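Local coordinates for Cas13d (uncultured Ruminococcus sp, PDB 6IV9), which binds CRISPR RNA and, with two HEPN domains that govern both CRISPR RNA maturation and target cleavage, probably acts as an RNA-guided ribonuclease, at residues M583-L588 against D595-D600; D700-V705 against E718-V723; I605-L608 against G614-G617; L194-G199 against V831-K836. The protein carries 2 engineered substitutions. All coordinates share one frame; numbering follows the deposited sequence. Where two conformers were deposited one is given.

Interaction 1 (M583-L588 against D595-D600); sequences MFRDAL and DNITDD
Chi1 of 170° carries CG of Arg585 to the side opposite its own backbone N, and a bend at chi3 then turns the guanidinium toward 595-600, where it meets Ile597 and Asp599. Two acceptors share its edge. NH2, the nitrogen common to both, hydrogen-bonds to OD1 of Asp599 at 2.7 Å, and this pair is also a salt bridge. The same NH2 donates to the backbone O of Ile597 at 2.9 Å, with a fairly straight N-H...O angle of 161°. The other two nitrogens add weak bonds: NE reaches Asp599 OD1 at 3.2 Å, and NH1 reaches Ile597 O at 3.3 Å.

Four bonds spread over three nitrogens should fix the rotation of the guanidinium. Both oxygens bonded to NH2 lie close to the guanidinium plane, although the carboxylate itself is turned 53° from it. OD1 is approached almost straight down its CG-OD1 bond, whereas NH2 stands above the plane of the Ile597 carbonyl. A van der Waals touch accompanies these bonds: the CG2 methyl of Ile597 lies 3.8 Å from NH1 of Arg585. Thr598 is the N-cap, its OG1 accepting from Arg601 N; Arg585 binds the residues before and after it, Ile597 and Asp599.

The contact bridges a tight helix-loop-helix connection, from helix 581-591 to the beginning of helix 599-606. Ile602 of the latter packs against both Arg585 and Ile597, while Phe584 turns to helix 617-627.

Interaction 2 (D700-V705 against E718-V723); sequences DDFKNV and ERAKAV
A type I beta turn, Phe702 to Val705, lies in the connection between helix 683-696 and the long helix 713-760 and packs back on an early part of that long helix. The turn is closed by the bond from Val705 N to Phe702 O, at 3.1 Å, and its first and last residues supply the apolar contacts. Phe702 approaches edge-on: CD1 is 3.8 Å from CB of Ala720, and CZ is 4.3 Å from CG1 of Val723. Since Ala720 and Val723 are three residues apart, they occupy the same side of the helix, and the ring edge spans both. Chi1 of -48° sets CG of Phe702 beside its backbone N and opposite its carbonyl carbon, which directs the ring at this helix.

Val705 adds a looser touch, CG2 to CB of Ala720 at 4.5 Å. The short methyl of Ala720 thus receives both end residues of the turn, Phe702 and Val705. Phe621 of helix 617-627 also packs on Val705 and Ala720, while Ile697 touches Phe702 and Val723, so the contact joins the turn, the long helix and helix 617-627 in one apolar cluster. On each segment an ion pair lies apart from this apolar meeting: Lys703 with Asp700, and Lys721 with Glu718. One face of the Phe702 ring is covered from within its own segment, where CB of Asp701 sits 3.9 Å above the ring centre.

Interaction 3 (I605-L608 against G614-G617); sequences ILKL and GIHG
Lys607 lays its aliphatic chain across Ile615: CD lies 3.9 Å from CD1 of the isoleucine and 3.5 Å from the Ile615 backbone O. The two side chains run at a slant to one another, and CE of Lys607 is 3.6 Å from that same carbonyl oxygen. Chi1 of -61° places CG of Lys607 beside its backbone N, from where the stem can run past Ile615. CB of Lys607 meets the His616 ring, 3.9 Å from CE1.

The backbone at Lys607 belongs to a Schellman motif that ends helix 599-606; its positive phi, 57°, turns the chain out of the helix. On the other segment, His616 occupies the N-cap position of helix 617-627, so the contact joins one helix end to the next helix start. The imidazole has CG1 of Ile615 3.7 Å above the centre of one face and Leu606 O near its plane at the edge. The very close approach of Lys607 O to this ring is doubtful. NE2 of His616 makes a weak hydrogen bond to Glu610 O in the intervening loop, and the residue also packs on a phosphate of the bound RNA.

Interaction 4 (L194-G199 against V831-K836); sequences LNNMLG and VVRELK
Asn196 and Arg833 alone make this small contact, in which OD1 of the amide lies 3.1 Å from NH2 of the guanidinium. The angle is too poor for a hydrogen bond, and the oxygen approaches the guanidinium obliquely. The planes of the two groups are 80° apart, nearly perpendicular. NH2 also comes 3.7 Å from CA and 4.0 Å from CB of Asn196, so it rests against the root of the side chain as well as its tip. Arg833 was modelled in two conformers, and details of its placement are correspondingly doubtful; a favourable attraction between the guanidinium charge and the amide oxygen is nevertheless plausible.

On the asparagine side the holding bonds are clear. Chi1 of -175° sends its amide toward Arg833, and ND2 donates to two backbone oxygens, those of Ala639 and Lys637, which fixes the amide and turns OD1 to the arginine. Both segments lie at helix ends. Asn196 is in the last turn of helix 168-197, where Gly199 N bonds to Asn196 O at 3.1 Å and Gly199 leaves helical geometry with positive phi. Arg833 closes helix 830-833, just before Glu834 breaks the helix and serves as N-cap residue of helix 835-838. Helix 830-833 closely follows what probably corresponds to a HEPN R-X4-H motif. Farther out, Val832 and Leu835 pack on helix 713-760, Val831 on helix 848-861, and Met197 on helix 232-251.

From the N terminus, helix 168-197 supplies the first half of interaction 4, whose partner comes more than 600 residues later, so its loop encloses the other three contacts. Within it, interactions 1, 3 and 2 close in series and none crosses another. Interaction 1 closes the short link from helix 581-591 to helix 599-606; interaction 3 closes the next, from the end of helix 599-606 to helix 617-627. These two touch directly, Phe584 CD1 lying 3.5 Å from Leu606 CD1. Interaction 2 folds the connection after helix 683-696 back on helix 713-760, its centre about 16 Å from that of interaction 3.

Interaction 1 (M583-L588 against D595-D600)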
loop_
_atom_site.group_PDB
_atom_site.type_symbol
_atom_site.label_atom_id
_atom_site.label_comp_id
_atom_site.label_asym_id
_atom_site.label_seq_id
_atom_site.Cartn_x
_atom_site.Cartn_y
_atom_site.Cartn_z
ATOM N N MET A 583 -23.037 8.360 10.607
ATOM C CA MET A 583 -21.694 8.953 10.775
ATOM C C MET A 583 -21.633 9.783 12.057
ATOM O O MET A 583 -20.635 9.724 12.736
ATOM C CB MET A 583 -21.354 9.802 9.558
ATOM C CG MET A 583 -21.248 8.958 8.321
ATOM S SD MET A 583 -21.120 9.942 6.863
ATOM C CE MET A 583 -21.084 8.624 5.654
ATOM N N PHE A 584 -22.686 10.533 12.346
ATOM C CA PHE A 584 -22.717 11.350 13.582
ATOM C C PHE A 584 -22.679 10.421 14.787
ATOM O O PHE A 584 -22.005 10.709 15.735
ATOM C CB PHE A 584 -23.908 12.303 13.580
ATOM C CG PHE A 584 -23.725 13.456 12.636
ATOM C CD1 PHE A 584 -22.750 14.401 12.863
ATOM C CD2 PHE A 584 -24.493 13.569 11.500
ATOM C CE1 PHE A 584 -22.560 15.442 11.981
ATOM C CE2 PHE A 584 -24.309 14.619 10.625
ATOM C CZ PHE A 584 -23.344 15.555 10.867
ATOM N N ARG A 585 -23.408 9.319 14.718
ATOM C CA ARG A 585 -23.356 8.366 15.845
ATOM C C ARG A 585 -21.929 7.820 15.963
ATOM O O ARG A 585 -21.452 7.720 17.064
ATOM C CB ARG A 585 -24.359 7.230 15.667
ATOM C CG ARG A 585 -24.170 6.119 16.681
ATOM C CD ARG A 585 -25.175 4.999 16.581
ATOM N NE ARG A 585 -26.505 5.400 16.992
ATOM C CZ ARG A 585 -26.935 5.410 18.238
ATOM N NH1 ARG A 585 -26.160 4.997 19.216
ATOM N NH2 ARG A 585 -28.142 5.845 18.507
ATOM N N ASP A 586 -21.289 7.510 14.838
ATOM C CA ASP A 586 -19.909 6.977 14.875
ATOM C C ASP A 586 -18.997 8.023 15.524
ATOM O O ASP A 586 -18.232 7.659 16.373
ATOM C CB ASP A 586 -19.411 6.631 13.470
ATOM C CG ASP A 586 -19.993 5.362 12.881
ATOM O OD1 ASP A 586 -20.509 4.550 13.643
ATOM O OD2 ASP A 586 -19.930 5.215 11.675
ATOM N N ALA A 587 -19.125 9.283 15.129
ATOM C CA ALA A 587 -18.264 10.350 15.680
ATOM C C ALA A 587 -18.494 10.567 17.178
ATOM O O ALA A 587 -17.538 10.585 17.913
ATOM C CB ALA A 587 -18.461 11.619 14.905
ATOM N N LEU A 588 -19.737 10.695 17.615
ATOM C CA LEU A 588 -19.995 10.895 19.060
ATOM C C LEU A 588 -19.515 9.682 19.860
ATOM O O LEU A 588 -18.952 9.878 20.883
ATOM C CB LEU A 588 -21.490 11.134 19.267
ATOM C CG LEU A 588 -21.924 12.589 19.186
ATOM C CD1 LEU A 588 -21.485 13.225 17.891
ATOM C CD2 LEU A 588 -23.419 12.721 19.372
ATOM N N ASP A 595 -23.868 4.886 26.339
ATOM C CA ASP A 595 -24.020 3.661 25.523
ATOM C C ASP A 595 -25.445 3.528 24.983
ATOM O O ASP A 595 -25.602 2.889 23.957
ATOM C CB ASP A 595 -23.660 2.418 26.335
ATOM C CG ASP A 595 -22.170 2.173 26.454
ATOM O OD1 ASP A 595 -21.405 2.762 25.668
ATOM O OD2 ASP A 595 -21.784 1.390 27.331
ATOM N N ASN A 596 -26.436 4.106 25.651
ATOM C CA ASN A 596 -27.827 3.853 25.204
ATOM C C ASN A 596 -28.460 5.071 24.530
ATOM O O ASN A 596 -29.678 5.113 24.439
ATOM C CB ASN A 596 -28.663 3.161 26.281
ATOM C CG ASN A 596 -28.870 3.994 27.521
ATOM O OD1 ASN A 596 -29.107 3.452 28.593
ATOM N ND2 ASN A 596 -28.812 5.304 27.379
ATOM N N ILE A 597 -27.652 6.003 24.054
ATOM C CA ILE A 597 -28.207 7.208 23.390
ATOM C C ILE A 597 -28.982 6.760 22.146
ATOM O O ILE A 597 -28.498 5.901 21.420
ATOM C CB ILE A 597 -27.066 8.173 23.046
ATOM C CG1 ILE A 597 -27.596 9.470 22.446
ATOM C CG2 ILE A 597 -26.071 7.499 22.124
ATOM C CD1 ILE A 597 -26.613 10.591 22.463
ATOM N N THR A 598 -30.160 7.334 21.943
ATOM C CA THR A 598 -31.029 6.990 20.792
ATOM C C THR A 598 -30.668 7.846 19.578
ATOM O O THR A 598 -30.114 8.907 19.746
ATOM C CB THR A 598 -32.505 7.196 21.145
ATOM O OG1 THR A 598 -32.737 8.588 21.305
ATOM C CG2 THR A 598 -32.917 6.494 22.412
ATOM N N ASP A 599 -31.084 7.405 18.397
ATOM C CA ASP A 599 -30.855 8.162 17.142
ATOM C C ASP A 599 -31.567 9.511 17.259
ATOM O O ASP A 599 -31.019 10.508 16.834
ATOM C CB ASP A 599 -31.386 7.387 15.934
ATOM C CG ASP A 599 -30.582 6.153 15.573
ATOM O OD1 ASP A 599 -29.542 5.937 16.195
ATOM O OD2 ASP A 599 -31.005 5.424 14.666
ATOM N N ASP A 600 -32.763 9.522 17.838
ATOM C CA ASP A 600 -33.513 10.791 17.976
ATOM C C ASP A 600 -32.717 11.747 18.872
ATOM O O ASP A 600 -32.690 12.921 18.589
ATOM C CB ASP A 600 -34.965 10.540 18.393
ATOM C CG ASP A 600 -35.838 9.927 17.301
ATOM O OD1 ASP A 600 -35.549 10.132 16.113
ATOM O OD2 ASP A 600 -36.806 9.254 17.657
#

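Interaction 2 (D700-V705 against E718-V723)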
loop_
_atom_site.group_PDB
_atom_site.type_symbol
_atom_site.label_atom_id
_atom_site.label_comp_id
_atom_site.label_asym_id
_atom_site.label_seq_id
_atom_site.Cartn_x
_atom_site.Cartn_y
_atom_site.Cartn_z
ATOM N N ASP A 700 -18.918 15.202 25.510
ATOM C CA ASP A 700 -19.412 16.245 26.446
ATOM C C ASP A 700 -18.409 17.395 26.514
ATOM O O ASP A 700 -18.836 18.519 26.601
ATOM C CB ASP A 700 -19.623 15.655 27.836
ATOM C CG ASP A 700 -20.345 16.574 28.798
ATOM O OD1 ASP A 700 -21.551 16.693 28.667
ATOM O OD2 ASP A 700 -19.687 17.153 29.668
ATOM N N ASP A 701 -17.122 17.105 26.372
ATOM C CA ASP A 701 -16.054 18.133 26.446
ATOM C C ASP A 701 -16.212 19.184 25.348
ATOM O O ASP A 701 -15.702 20.279 25.527
ATOM C CB ASP A 701 -14.679 17.527 26.213
ATOM C CG ASP A 701 -14.217 16.630 27.333
ATOM O OD1 ASP A 701 -14.845 16.656 28.380
ATOM O OD2 ASP A 701 -13.249 15.924 27.137
ATOM N N PHE A 702 -16.808 18.805 24.224
ATOM C CA PHE A 702 -16.873 19.696 23.039
ATOM C C PHE A 702 -18.261 20.263 22.790
ATOM O O PHE A 702 -18.382 21.029 21.875
ATOM C CB PHE A 702 -16.437 18.901 21.814
ATOM C CG PHE A 702 -15.169 18.137 22.062
ATOM C CD1 PHE A 702 -13.955 18.790 22.097
ATOM C CD2 PHE A 702 -15.197 16.791 22.349
ATOM C CE1 PHE A 702 -12.788 18.103 22.365
ATOM C CE2 PHE A 702 -14.032 16.108 22.623
ATOM C CZ PHE A 702 -12.834 16.764 22.626
ATOM N N LYS A 703 -19.225 19.982 23.650
ATOM C CA LYS A 703 -20.623 20.414 23.412
ATOM C C LYS A 703 -20.742 21.940 23.334
ATOM O O LYS A 703 -21.610 22.392 22.619
ATOM C CB LYS A 703 -21.570 19.763 24.418
ATOM C CG LYS A 703 -21.589 20.451 25.766
ATOM C CD LYS A 703 -22.431 19.767 26.795
ATOM C CE LYS A 703 -21.971 20.103 28.192
ATOM N NZ LYS A 703 -22.829 19.443 29.198
ATOM N N ASN A 704 -19.886 22.695 24.013
ATOM C CA ASN A 704 -20.010 24.174 23.995
ATOM C C ASN A 704 -18.959 24.845 23.108
ATOM O O ASN A 704 -18.804 26.044 23.212
ATOM C CB ASN A 704 -20.055 24.758 25.403
ATOM C CG ASN A 704 -21.206 24.184 26.190
ATOM O OD1 ASN A 704 -22.328 24.140 25.709
ATOM N ND2 ASN A 704 -20.927 23.697 27.379
ATOM N N VAL A 705 -18.280 24.086 22.252
ATOM C CA VAL A 705 -17.238 24.689 21.377
ATOM C C VAL A 705 -17.936 25.684 20.458
ATOM O O VAL A 705 -19.036 25.398 20.039
ATOM C CB VAL A 705 -16.517 23.607 20.554
ATOM C CG1 VAL A 705 -17.514 22.839 19.728
ATOM C CG2 VAL A 705 -15.461 24.198 19.655
ATOM N N GLU A 718 -9.362 26.083 19.044
ATOM C CA GLU A 718 -8.097 25.521 18.515
ATOM C C GLU A 718 -7.667 24.346 19.395
ATOM O O GLU A 718 -7.229 23.360 18.870
ATOM C CB GLU A 718 -7.011 26.592 18.441
ATOM C CG GLU A 718 -7.132 27.519 17.254
ATOM C CD GLU A 718 -7.416 26.858 15.914
ATOM O OE1 GLU A 718 -6.605 26.036 15.479
ATOM O OE2 GLU A 718 -8.462 27.160 15.322
ATOM N N ARG A 719 -7.798 24.485 20.705
ATOM C CA ARG A 719 -7.412 23.402 21.637
ATOM C C ARG A 719 -8.300 22.173 21.430
ATOM O O ARG A 719 -7.787 21.078 21.471
ATOM C CB ARG A 719 -7.455 23.900 23.078
ATOM C CG ARG A 719 -6.761 22.980 24.062
ATOM C CD ARG A 719 -7.526 22.922 25.358
ATOM N NE ARG A 719 -7.404 24.133 26.123
ATOM C CZ ARG A 719 -8.298 25.104 26.201
ATOM N NH1 ARG A 719 -9.523 24.859 26.621
ATOM N NH2 ARG A 719 -7.937 26.339 25.939
ATOM N N ALA A 720 -9.595 22.375 21.226
ATOM C CA ALA A 720 -10.510 21.240 20.998
ATOM C C ALA A 720 -10.092 20.508 19.722
ATOM O O ALA A 720 -10.074 19.315 19.713
ATOM C CB ALA A 720 -11.916 21.749 20.886
ATOM N N LYS A 721 -9.749 21.251 18.683
ATOM C CA LYS A 721 -9.325 20.616 17.413
ATOM C C LYS A 721 -8.036 19.821 17.624
ATOM O O LYS A 721 -7.928 18.747 17.088
ATOM C CB LYS A 721 -9.132 21.685 16.346
ATOM C CG LYS A 721 -10.422 22.327 15.883
ATOM C CD LYS A 721 -10.203 23.580 15.123
ATOM C CE LYS A 721 -9.413 23.369 13.861
ATOM N NZ LYS A 721 -8.799 24.631 13.397
ATOM N N ALA A 722 -7.101 20.388 18.373
ATOM C CA ALA A 722 -5.804 19.742 18.646
ATOM C C ALA A 722 -6.019 18.458 19.449
ATOM O O ALA A 722 -5.416 17.469 19.129
ATOM C CB ALA A 722 -4.907 20.707 19.371
ATOM N N VAL A 723 -6.877 18.506 20.459
ATOM C CA VAL A 723 -7.127 17.301 21.294
ATOM C C VAL A 723 -7.752 16.204 20.433
ATOM O O VAL A 723 -7.304 15.087 20.510
ATOM C CB VAL A 723 -8.032 17.645 22.487
ATOM C CG1 VAL A 723 -8.549 16.420 23.207
ATOM C CG2 VAL A 723 -7.350 18.598 23.446
#

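Interaction 3 (I605-L608 against G614-G617)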
loop_
_atom_site.group_PDB
_atom_site.type_symbol
_atom_site.label_atom_id
_atom_site.label_comp_id
_atom_site.label_asym_id
_atom_site.label_seq_id
_atom_site.Cartn_x
_atom_site.Cartn_y
_atom_site.Cartn_z
ATOM N N ILE A 605 -29.411 16.708 19.715
ATOM C CA ILE A 605 -28.168 17.399 20.155
ATOM C C ILE A 605 -27.544 18.189 19.003
ATOM O O ILE A 605 -27.089 19.288 19.241
ATOM C CB ILE A 605 -27.177 16.345 20.665
ATOM C CG1 ILE A 605 -27.657 15.687 21.951
ATOM C CG2 ILE A 605 -25.795 16.931 20.826
ATOM C CD1 ILE A 605 -26.752 14.601 22.412
ATOM N N LEU A 606 -27.503 17.627 17.801
ATOM C CA LEU A 606 -26.842 18.311 16.664
ATOM C C LEU A 606 -27.838 19.083 15.794
ATOM O O LEU A 606 -27.397 19.599 14.793
ATOM C CB LEU A 606 -26.098 17.265 15.835
ATOM C CG LEU A 606 -25.110 16.396 16.606
ATOM C CD1 LEU A 606 -24.508 15.338 15.708
ATOM C CD2 LEU A 606 -24.027 17.251 17.215
ATOM N N LYS A 607 -29.126 19.067 16.146
ATOM C CA LYS A 607 -30.182 19.773 15.375
ATOM C C LYS A 607 -30.188 19.304 13.923
ATOM O O LYS A 607 -30.369 20.104 13.052
ATOM C CB LYS A 607 -29.920 21.272 15.437
ATOM C CG LYS A 607 -29.963 21.835 16.840
ATOM C CD LYS A 607 -30.006 23.317 16.844
ATOM C CE LYS A 607 -29.390 23.914 18.085
ATOM N NZ LYS A 607 -30.039 23.397 19.307
ATOM N N LEU A 608 -30.052 18.012 13.703
ATOM C CA LEU A 608 -29.924 17.493 12.326
ATOM C C LEU A 608 -31.164 17.781 11.476
ATOM O O LEU A 608 -30.996 18.028 10.291
ATOM C CB LEU A 608 -29.640 15.994 12.403
ATOM C CG LEU A 608 -28.287 15.619 12.994
ATOM C CD1 LEU A 608 -27.987 14.156 12.759
ATOM C CD2 LEU A 608 -27.198 16.501 12.427
ATOM N N GLY A 614 -27.254 29.713 11.464
ATOM C CA GLY A 614 -26.243 29.628 12.531
ATOM C C GLY A 614 -26.640 28.727 13.677
ATOM O O GLY A 614 -26.260 29.018 14.786
ATOM N N ILE A 615 -27.401 27.675 13.422
ATOM C CA ILE A 615 -27.775 26.783 14.550
ATOM C C ILE A 615 -26.994 25.468 14.452
ATOM O O ILE A 615 -27.147 24.658 15.335
ATOM C CB ILE A 615 -29.288 26.533 14.514
ATOM C CG1 ILE A 615 -29.679 25.702 13.296
ATOM C CG2 ILE A 615 -30.046 27.848 14.553
ATOM C CD1 ILE A 615 -31.002 25.018 13.435
ATOM N N HIS A 616 -26.173 25.295 13.423
ATOM C CA HIS A 616 -25.490 23.990 13.198
ATOM C C HIS A 616 -23.997 24.035 13.541
ATOM O O HIS A 616 -23.248 23.277 12.952
ATOM C CB HIS A 616 -25.741 23.495 11.775
ATOM C CG HIS A 616 -27.163 23.158 11.505
ATOM N ND1 HIS A 616 -27.840 22.204 12.208
ATOM C CD2 HIS A 616 -28.037 23.657 10.616
ATOM C CE1 HIS A 616 -29.066 22.123 11.763
ATOM N NE2 HIS A 616 -29.209 23.003 10.793
ATOM N N GLY A 617 -23.593 24.879 14.474
ATOM C CA GLY A 617 -22.149 24.966 14.732
ATOM C C GLY A 617 -21.555 23.658 15.213
ATOM O O GLY A 617 -20.543 23.264 14.681
#

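Interaction 4 (L194-G199 against V831-K836)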
loop_
_atom_site.group_PDB
_atom_site.type_symbol
_atom_site.label_atom_id
_atom_site.label_comp_id
_atom_site.label_asym_id
_atom_site.label_seq_id
_atom_site.Cartn_x
_atom_site.Cartn_y
_atom_site.Cartn_z
ATOM N N LEU A 194 -15.655 -4.223 4.410
ATOM C CA LEU A 194 -17.070 -4.275 3.970
ATOM C C LEU A 194 -17.904 -5.083 4.965
ATOM O O LEU A 194 -18.967 -4.632 5.300
ATOM C CB LEU A 194 -17.116 -4.839 2.552
ATOM C CG LEU A 194 -16.574 -3.872 1.512
ATOM C CD1 LEU A 194 -16.353 -4.558 0.189
ATOM C CD2 LEU A 194 -17.502 -2.690 1.362
ATOM N N ASN A 195 -17.403 -6.220 5.425
ATOM C CA ASN A 195 -18.118 -7.025 6.442
ATOM C C ASN A 195 -18.232 -6.245 7.754
ATOM O O ASN A 195 -19.273 -6.288 8.379
ATOM C CB ASN A 195 -17.451 -8.372 6.686
ATOM C CG ASN A 195 -17.872 -9.376 5.642
ATOM O OD1 ASN A 195 -18.966 -9.891 5.707
ATOM N ND2 ASN A 195 -17.044 -9.598 4.649
ATOM N N ASN A 196 -17.162 -5.570 8.138
ATOM C CA ASN A 196 -17.098 -4.803 9.402
ATOM C C ASN A 196 -18.122 -3.671 9.388
ATOM O O ASN A 196 -18.735 -3.410 10.394
ATOM C CB ASN A 196 -15.717 -4.207 9.621
ATOM C CG ASN A 196 -15.634 -3.527 10.961
ATOM O OD1 ASN A 196 -15.986 -4.104 11.961
ATOM N ND2 ASN A 196 -15.199 -2.293 10.971
ATOM N N MET A 197 -18.330 -3.098 8.210
ATOM C CA MET A 197 -19.196 -1.929 7.927
ATOM C C MET A 197 -20.637 -2.256 8.317
ATOM O O MET A 197 -21.374 -1.347 8.651
ATOM C CB MET A 197 -19.142 -1.669 6.424
ATOM C CG MET A 197 -19.553 -0.317 5.992
ATOM S SD MET A 197 -18.263 0.459 5.011
ATOM C CE MET A 197 -17.155 0.943 6.326
ATOM N N LEU A 198 -20.992 -3.531 8.271
ATOM C CA LEU A 198 -22.354 -4.005 8.591
ATOM C C LEU A 198 -22.700 -3.726 10.052
ATOM O O LEU A 198 -23.849 -3.401 10.328
ATOM C CB LEU A 198 -22.423 -5.502 8.301
ATOM C CG LEU A 198 -22.351 -5.885 6.830
ATOM C CD1 LEU A 198 -22.555 -7.368 6.671
ATOM C CD2 LEU A 198 -23.393 -5.141 6.035
ATOM N N GLY A 199 -21.732 -3.856 10.953
ATOM C CA GLY A 199 -22.039 -3.659 12.379
ATOM C C GLY A 199 -22.605 -4.904 13.049
ATOM O O GLY A 199 -23.330 -4.739 14.039
ATOM N N VAL A 831 -7.618 -10.319 14.963
ATOM C CA VAL A 831 -6.836 -9.597 15.993
ATOM C C VAL A 831 -7.373 -8.175 16.089
ATOM O O VAL A 831 -7.481 -7.672 17.170
ATOM C CB VAL A 831 -5.346 -9.600 15.633
ATOM C CG1 VAL A 831 -4.579 -8.563 16.414
ATOM C CG2 VAL A 831 -4.734 -10.975 15.796
ATOM N N VAL A 832 -7.602 -7.538 14.955
ATOM C CA VAL A 832 -8.131 -6.150 14.970
ATOM C C VAL A 832 -9.553 -6.162 15.512
ATOM O O VAL A 832 -9.868 -5.364 16.347
ATOM C CB VAL A 832 -8.054 -5.483 13.593
ATOM C CG1 VAL A 832 -8.626 -4.087 13.652
ATOM C CG2 VAL A 832 -6.622 -5.451 13.124
ATOM N N ARG A 833 -10.378 -7.039 14.956
ATOM C CA ARG A 833 -11.752 -7.250 15.622
ATOM C C ARG A 833 -11.971 -7.497 17.098
ATOM O O ARG A 833 -12.777 -6.824 17.675
ATOM C CB ARG A 833 -12.507 -8.318 14.829
ATOM C CG ARG A 833 -13.973 -8.413 15.210
ATOM C CD ARG A 833 -14.724 -9.386 14.341
ATOM N NE ARG A 833 -15.250 -8.682 13.188
ATOM C CZ ARG A 833 -16.418 -8.055 13.162
ATOM N NH1 ARG A 833 -17.371 -8.403 14.004
ATOM N NH2 ARG A 833 -16.628 -7.086 12.292
ATOM N N GLU A 834 -11.059 -8.265 17.683
ATOM C CA GLU A 834 -11.074 -8.698 19.099
ATOM C C GLU A 834 -10.032 -7.951 19.935
ATOM O O GLU A 834 -9.804 -8.354 21.037
ATOM C CB GLU A 834 -10.760 -10.191 19.108
ATOM C CG GLU A 834 -11.738 -11.025 18.323
ATOM C CD GLU A 834 -13.134 -11.025 18.900
ATOM O OE1 GLU A 834 -13.256 -11.203 20.101
ATOM O OE2 GLU A 834 -14.088 -10.848 18.145
ATOM N N LEU A 835 -9.479 -6.862 19.419
ATOM C CA LEU A 835 -8.388 -6.138 20.106
ATOM C C LEU A 835 -8.836 -5.683 21.491
ATOM O O LEU A 835 -8.124 -5.909 22.432
ATOM C CB LEU A 835 -8.150 -4.876 19.283
ATOM C CG LEU A 835 -6.720 -4.422 19.063
ATOM C CD1 LEU A 835 -6.657 -2.914 18.995
ATOM C CD2 LEU A 835 -5.760 -4.983 20.081
ATOM N N LYS A 836 -10.016 -5.088 21.577
ATOM C CA LYS A 836 -10.530 -4.530 22.853
ATOM C C LYS A 836 -10.689 -5.654 23.880
ATOM O O LYS A 836 -10.475 -5.426 25.040
ATOM C CB LYS A 836 -11.831 -3.765 22.620
ATOM C CG LYS A 836 -12.515 -3.262 23.875
ATOM C CD LYS A 836 -13.542 -4.223 24.366
ATOM C CE LYS A 836 -14.200 -3.807 25.656
ATOM N NZ LYS A 836 -15.408 -4.618 25.913
#